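Local coordinates for cytochrome c, putative (Shewanella oneidensis, PDB 1SP3), which carries eight covalently bound c-type hemes and probably works as a respiratory tetrathionate reductase, at residues F329-K340 with E386-R397. Residues are numbered along the deposited sequence; the frame is centred on the assembly and turned at random.
Sequences FKVHTGKQIYDK and EYDFAATEMWWR. With HEC (heme c), chain D.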
loop_
_atom_site.group_PDB
_atom_site.type_symbol
_atom_site.label_atom_id
_atom_site.label_comp_id
_atom_site.label_asym_id
_atom_site.label_seq_id
_atom_site.Cartn_x
_atom_site.Cartn_y
_atom_site.Cartn_z
ATOM N N PHE A 329 3.815 -9.332 8.457
ATOM C CA PHE A 329 3.131 -8.097 8.257
ATOM C C PHE A 329 3.984 -6.911 8.710
ATOM O O PHE A 329 4.727 -6.990 9.709
ATOM C CB PHE A 329 1.846 -8.076 9.108
ATOM C CG PHE A 329 0.773 -8.957 8.587
ATOM C CD1 PHE A 329 0.690 -10.307 9.002
ATOM C CD2 PHE A 329 -0.144 -8.463 7.654
ATOM C CE1 PHE A 329 -0.302 -11.097 8.560
ATOM C CE2 PHE A 329 -1.148 -9.284 7.153
ATOM C CZ PHE A 329 -1.203 -10.621 7.616
ATOM N N LYS A 330 3.816 -5.818 8.008
ATOM C CA LYS A 330 4.299 -4.563 8.495
ATOM C C LYS A 330 3.165 -3.834 9.235
ATOM O O LYS A 330 1.972 -3.802 8.777
ATOM C CB LYS A 330 4.863 -3.679 7.378
ATOM C CG LYS A 330 5.031 -2.230 7.907
ATOM C CD LYS A 330 5.749 -1.327 6.977
ATOM C CE LYS A 330 6.064 0.024 7.771
ATOM N NZ LYS A 330 5.660 1.172 6.956
ATOM N N VAL A 331 3.506 -3.299 10.401
ATOM C CA VAL A 331 2.479 -2.706 11.258
ATOM C C VAL A 331 2.883 -1.259 11.558
ATOM O O VAL A 331 3.991 -1.007 12.019
ATOM C CB VAL A 331 2.363 -3.461 12.590
ATOM C CG1 VAL A 331 1.375 -2.735 13.567
ATOM C CG2 VAL A 331 1.972 -4.991 12.337
ATOM N N HIS A 332 2.058 -0.317 11.210
ATOM C CA HIS A 332 2.397 1.091 11.429
ATOM C C HIS A 332 1.456 1.622 12.564
ATOM O O HIS A 332 0.279 1.270 12.541
ATOM C CB HIS A 332 2.157 1.850 10.148
ATOM C CG HIS A 332 2.422 3.319 10.277
ATOM N ND1 HIS A 332 1.435 4.266 10.149
ATOM C CD2 HIS A 332 3.580 4.005 10.470
ATOM C CE1 HIS A 332 1.967 5.475 10.238
ATOM N NE2 HIS A 332 3.267 5.343 10.453
ATOM N N THR A 333 1.992 2.336 13.586
ATOM C CA THR A 333 1.140 2.862 14.635
ATOM C C THR A 333 1.138 4.379 14.626
ATOM O O THR A 333 1.933 4.983 13.951
ATOM C CB THR A 333 1.490 2.333 15.999
ATOM O OG1 THR A 333 2.799 2.705 16.314
ATOM C CG2 THR A 333 1.590 0.754 16.002
ATOM N N GLY A 334 0.193 4.981 15.292
ATOM C CA GLY A 334 0.093 6.423 15.231
ATOM C C GLY A 334 -0.996 6.909 16.105
ATOM O O GLY A 334 -1.558 6.099 16.865
ATOM N N LYS A 335 -1.180 8.225 16.062
ATOM C CA LYS A 335 -2.363 8.923 16.593
ATOM C C LYS A 335 -2.881 9.868 15.565
ATOM O O LYS A 335 -2.111 10.547 14.872
ATOM C CB LYS A 335 -2.041 9.767 17.811
ATOM C CG LYS A 335 -1.574 8.952 19.060
ATOM C CD LYS A 335 -2.018 9.579 20.346
ATOM C CE LYS A 335 -0.905 10.240 21.023
ATOM N NZ LYS A 335 -1.441 11.358 21.909
ATOM N N GLN A 336 -4.196 9.958 15.485
ATOM C CA GLN A 336 -4.807 10.807 14.464
ATOM C C GLN A 336 -6.154 11.351 14.899
ATOM O O GLN A 336 -6.733 10.952 15.917
ATOM C CB GLN A 336 -4.892 10.027 13.159
ATOM C CG GLN A 336 -6.049 9.022 13.122
ATOM C CD GLN A 336 -5.885 8.077 11.917
ATOM O OE1 GLN A 336 -4.992 7.197 11.865
ATOM N NE2 GLN A 336 -6.741 8.244 10.984
ATOM N N ILE A 337 -6.657 12.277 14.124
ATOM C CA ILE A 337 -7.736 13.136 14.575
ATOM C C ILE A 337 -9.113 12.486 14.469
ATOM O O ILE A 337 -9.438 11.828 13.498
ATOM C CB ILE A 337 -7.693 14.474 13.770
ATOM C CG1 ILE A 337 -8.753 15.489 14.322
ATOM C CG2 ILE A 337 -7.849 14.231 12.226
ATOM C CD1 ILE A 337 -8.687 16.940 13.680
ATOM N N TYR A 338 -9.903 12.653 15.537
ATOM C CA TYR A 338 -11.221 12.115 15.632
ATOM C C TYR A 338 -12.221 13.167 16.197
ATOM O O TYR A 338 -11.864 14.081 16.912
ATOM C CB TYR A 338 -11.249 10.752 16.414
ATOM C CG TYR A 338 -11.344 10.850 17.920
ATOM C CD1 TYR A 338 -12.579 10.797 18.585
ATOM C CD2 TYR A 338 -10.185 10.982 18.683
ATOM C CE1 TYR A 338 -12.646 10.893 20.033
ATOM C CE2 TYR A 338 -10.236 11.073 20.078
ATOM C CZ TYR A 338 -11.446 11.041 20.739
ATOM O OH TYR A 338 -11.409 11.126 22.131
ATOM N N ASP A 339 -13.465 13.022 15.816
ATOM C CA ASP A 339 -14.556 13.879 16.314
ATOM C C ASP A 339 -14.924 13.480 17.750
ATOM O O ASP A 339 -15.439 12.383 17.992
ATOM C CB ASP A 339 -15.752 13.672 15.415
ATOM C CG ASP A 339 -16.851 14.672 15.679
ATOM O OD1 ASP A 339 -17.427 14.671 16.827
ATOM O OD2 ASP A 339 -17.207 15.440 14.763
ATOM N N LYS A 340 -14.682 14.387 18.687
ATOM C CA LYS A 340 -14.754 14.075 20.132
ATOM C C LYS A 340 -16.182 13.815 20.560
ATOM O O LYS A 340 -16.409 13.144 21.563
ATOM C CB LYS A 340 -14.186 15.236 20.975
ATOM C CG LYS A 340 -14.266 14.976 22.445
ATOM C CD LYS A 340 -12.886 14.917 23.071
ATOM C CE LYS A 340 -12.823 15.388 24.563
ATOM N NZ LYS A 340 -13.799 16.473 24.991
ATOM N N GLU A 386 -15.827 19.693 17.704
ATOM C CA GLU A 386 -14.898 19.291 18.749
ATOM C C GLU A 386 -14.017 18.096 18.255
ATOM O O GLU A 386 -14.528 17.076 17.766
ATOM C CB GLU A 386 -15.690 18.816 19.971
ATOM C CG GLU A 386 -16.172 19.879 20.955
ATOM C CD GLU A 386 -16.463 19.243 22.319
ATOM O OE1 GLU A 386 -15.517 19.176 23.169
ATOM O OE2 GLU A 386 -17.613 18.765 22.538
ATOM N N TYR A 387 -12.717 18.216 18.408
ATOM C CA TYR A 387 -11.872 17.135 17.980
ATOM C C TYR A 387 -10.958 16.753 19.098
ATOM O O TYR A 387 -10.760 17.534 20.058
ATOM C CB TYR A 387 -11.084 17.505 16.749
ATOM C CG TYR A 387 -9.968 18.519 16.981
ATOM C CD1 TYR A 387 -8.642 18.089 17.182
ATOM C CD2 TYR A 387 -10.227 19.904 16.958
ATOM C CE1 TYR A 387 -7.617 18.992 17.339
ATOM C CE2 TYR A 387 -9.181 20.867 17.118
ATOM C CZ TYR A 387 -7.907 20.403 17.348
ATOM O OH TYR A 387 -6.855 21.269 17.514
ATOM N N ASP A 388 -10.387 15.550 18.946
ATOM C CA ASP A 388 -9.258 15.072 19.760
ATOM C C ASP A 388 -8.319 14.132 18.900
ATOM O O ASP A 388 -8.502 14.019 17.640
ATOM C CB ASP A 388 -9.805 14.472 21.057
ATOM C CG ASP A 388 -8.792 14.470 22.139
ATOM O OD1 ASP A 388 -7.559 14.680 21.877
ATOM O OD2 ASP A 388 -9.134 14.284 23.295
ATOM N N PHE A 389 -7.335 13.500 19.537
ATOM C CA PHE A 389 -6.465 12.533 18.849
ATOM C C PHE A 389 -6.562 11.124 19.491
ATOM O O PHE A 389 -6.575 11.008 20.708
ATOM C CB PHE A 389 -5.037 13.028 18.815
ATOM C CG PHE A 389 -4.841 14.268 17.986
ATOM C CD1 PHE A 389 -4.948 15.569 18.570
ATOM C CD2 PHE A 389 -4.616 14.160 16.582
ATOM C CE1 PHE A 389 -4.751 16.727 17.780
ATOM C CE2 PHE A 389 -4.398 15.285 15.819
ATOM C CZ PHE A 389 -4.514 16.598 16.421
ATOM N N ALA A 390 -6.680 10.084 18.682
ATOM C CA ALA A 390 -6.699 8.707 19.204
ATOM C C ALA A 390 -5.708 7.760 18.552
ATOM O O ALA A 390 -5.390 7.922 17.368
ATOM C CB ALA A 390 -8.108 8.114 19.096
ATOM N N ALA A 391 -5.307 6.712 19.282
ATOM C CA ALA A 391 -4.258 5.776 18.838
ATOM C C ALA A 391 -4.766 4.760 17.878
ATOM O O ALA A 391 -5.929 4.364 17.987
ATOM C CB ALA A 391 -3.491 5.119 20.018
ATOM N N THR A 392 -3.918 4.388 16.890
ATOM C CA THR A 392 -4.297 3.417 15.862
ATOM C C THR A 392 -3.160 2.515 15.544
ATOM O O THR A 392 -2.037 2.791 15.914
ATOM C CB THR A 392 -4.634 4.087 14.512
ATOM O OG1 THR A 392 -3.434 4.673 14.000
ATOM C CG2 THR A 392 -5.669 5.292 14.684
ATOM N N GLU A 393 -3.478 1.390 14.899
ATOM C CA GLU A 393 -2.480 0.535 14.286
ATOM C C GLU A 393 -3.047 0.098 12.979
ATOM O O GLU A 393 -4.302 0.011 12.805
ATOM C CB GLU A 393 -2.073 -0.632 15.204
ATOM C CG GLU A 393 -2.957 -1.896 15.244
ATOM C CD GLU A 393 -2.328 -2.949 16.166
ATOM O OE1 GLU A 393 -1.479 -2.562 16.990
ATOM O OE2 GLU A 393 -2.601 -4.144 16.036
ATOM N N MET A 394 -2.162 -0.195 12.033
ATOM C CA MET A 394 -2.593 -0.646 10.707
ATOM C C MET A 394 -1.630 -1.724 10.176
ATOM O O MET A 394 -0.440 -1.611 10.366
ATOM C CB MET A 394 -2.607 0.512 9.760
ATOM C CG MET A 394 -3.212 0.105 8.390
ATOM S SD MET A 394 -3.997 1.590 7.682
ATOM C CE MET A 394 -4.384 0.879 5.947
ATOM N N TRP A 395 -2.172 -2.750 9.521
ATOM C CA TRP A 395 -1.470 -3.992 9.105
ATOM C C TRP A 395 -1.374 -4.042 7.599
ATOM O O TRP A 395 -2.366 -3.784 6.949
ATOM C CB TRP A 395 -2.205 -5.234 9.598
ATOM C CG TRP A 395 -2.084 -5.348 11.084
ATOM C CD1 TRP A 395 -2.582 -4.463 12.010
ATOM C CD2 TRP A 395 -1.312 -6.315 11.834
ATOM N NE1 TRP A 395 -2.204 -4.830 13.273
ATOM C CE2 TRP A 395 -1.445 -5.974 13.210
ATOM C CE3 TRP A 395 -0.575 -7.463 11.480
ATOM C CZ2 TRP A 395 -0.812 -6.678 14.238
ATOM C CZ3 TRP A 395 -0.009 -8.243 12.490
ATOM C CH2 TRP A 395 -0.103 -7.831 13.866
ATOM N N TRP A 396 -0.177 -4.296 7.066
ATOM C CA TRP A 396 -0.003 -4.516 5.634
ATOM C C TRP A 396 0.822 -5.754 5.496
ATOM O O TRP A 396 1.815 -5.905 6.217
ATOM C CB TRP A 396 0.856 -3.427 4.942
ATOM C CG TRP A 396 0.205 -2.142 4.753
ATOM C CD1 TRP A 396 -0.516 -1.697 3.660
ATOM C CD2 TRP A 396 0.192 -1.106 5.694
ATOM N NE1 TRP A 396 -0.953 -0.406 3.888
ATOM C CE2 TRP A 396 -0.546 -0.033 5.141
ATOM C CE3 TRP A 396 0.697 -0.980 6.978
ATOM C CZ2 TRP A 396 -0.804 1.144 5.857
ATOM C CZ3 TRP A 396 0.472 0.148 7.655
ATOM C CH2 TRP A 396 -0.263 1.234 7.087
ATOM N N ARG A 397 0.471 -6.557 4.497
ATOM C CA ARG A 397 1.149 -7.806 4.200
ATOM C C ARG A 397 2.543 -7.527 3.675
ATOM O O ARG A 397 2.723 -6.599 2.908
ATOM C CB ARG A 397 0.405 -8.549 3.097
ATOM C CG ARG A 397 -0.962 -8.963 3.572
ATOM C CD ARG A 397 -1.631 -9.903 2.680
ATOM N NE ARG A 397 -0.735 -11.089 2.528
ATOM C CZ ARG A 397 -0.854 -11.969 1.528
ATOM N NH1 ARG A 397 -1.797 -11.803 0.598
ATOM N NH2 ARG A 397 -0.023 -12.997 1.437
HETATM FE FE HEC D . -1.627 6.527 -1.365
HETATM C CHA HEC D . -2.854 3.251 -1.028
HETATM C CHB HEC D . -3.940 7.610 0.961
HETATM C CHC HEC D . -0.651 9.769 -1.847
HETATM C CHD HEC D . 0.781 5.497 -3.520
HETATM N NA HEC D . -3.134 5.602 -0.180
HETATM C C1A HEC D . -3.470 4.239 -0.213
HETATM C C2A HEC D . -4.558 4.040 0.744
HETATM C C3A HEC D . -4.878 5.245 1.299
HETATM C C4A HEC D . -3.972 6.245 0.715
HETATM C CMA HEC D . -6.012 5.481 2.389
HETATM C CAA HEC D . -5.219 2.648 1.079
HETATM C CBA HEC D . -4.716 2.115 2.447
HETATM C CGA HEC D . -3.165 2.138 2.516
HETATM O O1A HEC D . -2.618 3.058 3.194
HETATM O O2A HEC D . -2.382 1.299 1.889
HETATM N NB HEC D . -2.160 8.357 -0.615
HETATM C C1B HEC D . -3.204 8.560 0.318
HETATM C C2B HEC D . -3.376 9.978 0.534
HETATM C C3B HEC D . -2.427 10.578 -0.228
HETATM C C4B HEC D . -1.679 9.552 -0.962
HETATM C CMB HEC D . -4.429 10.582 1.522
HETATM C CAB HEC D . -2.147 12.092 -0.409
HETATM C CBB HEC D . -2.280 12.986 0.633
HETATM N NC HEC D . -0.105 7.511 -2.502
HETATM C C1C HEC D . 0.100 8.857 -2.543
HETATM C C2C HEC D . 1.213 9.119 -3.410
HETATM C C3C HEC D . 1.655 7.899 -3.878
HETATM C C4C HEC D . 0.792 6.871 -3.307
HETATM C CMC HEC D . 1.714 10.568 -3.694
HETATM C CAC HEC D . 2.857 7.611 -4.861
HETATM C CBC HEC D . 4.172 7.983 -4.661
HETATM N ND HEC D . -1.083 4.633 -2.143
HETATM C C1D HEC D . -0.116 4.532 -3.118
HETATM C C2D HEC D . -0.184 3.131 -3.599
HETATM C C3D HEC D . -1.309 2.415 -2.842
HETATM C C4D HEC D . -1.820 3.435 -1.951
HETATM C CMD HEC D . 0.707 2.507 -4.673
HETATM C CAD HEC D . -1.752 0.901 -2.947
HETATM C CBD HEC D . -0.909 0.125 -1.929
HETATM C CGD HEC D . -1.041 -1.412 -2.039
HETATM O O1D HEC D . -0.018 -2.046 -1.687
HETATM O O2D HEC D . -2.085 -2.086 -2.419
HETATM O O HOH W 1 -3.089 7.309 13.728
HETATM O O HOH W 2 -9.259 11.077 23.847
#
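With CG of W395 anti to its carbonyl carbon (chi1 -70°) and CG2 of V331 likewise, the two side chains lie side by side. They form a non-hydrogen-bonded pair of the antiparallel strands 329-339 and 387-397, inside a larger mixed sheet. CG2 of V331 sits over one W395 indole face, 3.4 Å from the centroid of its six-membered ring, a CH-pi contact. The indole edge turns toward the F329 face in an offset edge-to-face pair, planes at 66°. NE1 of W395 donates to OE2 of E393 (2.9 Å) from above the carboxylate plane. Replacing W395 by an alanine is likely to cost V331 CG2 its aromatic face and F329 its edge partner, and to leave the E393 carboxylate without this donor. At the far end, a water links Y338 OH and D388 OD2, and Y338 OH also bonds S306. Midway, a water bridges Q336 OE1 and T392 OG1, which also bonds N62. The sheet face with M394 and W396 meets the heme attached to C74 and C77, which N61 and K153 also bond. CG of M394 lies over one W396 indole face, and NE1 of W396 donates almost straight (175°) to heme propionate O2A at 3.0 Å.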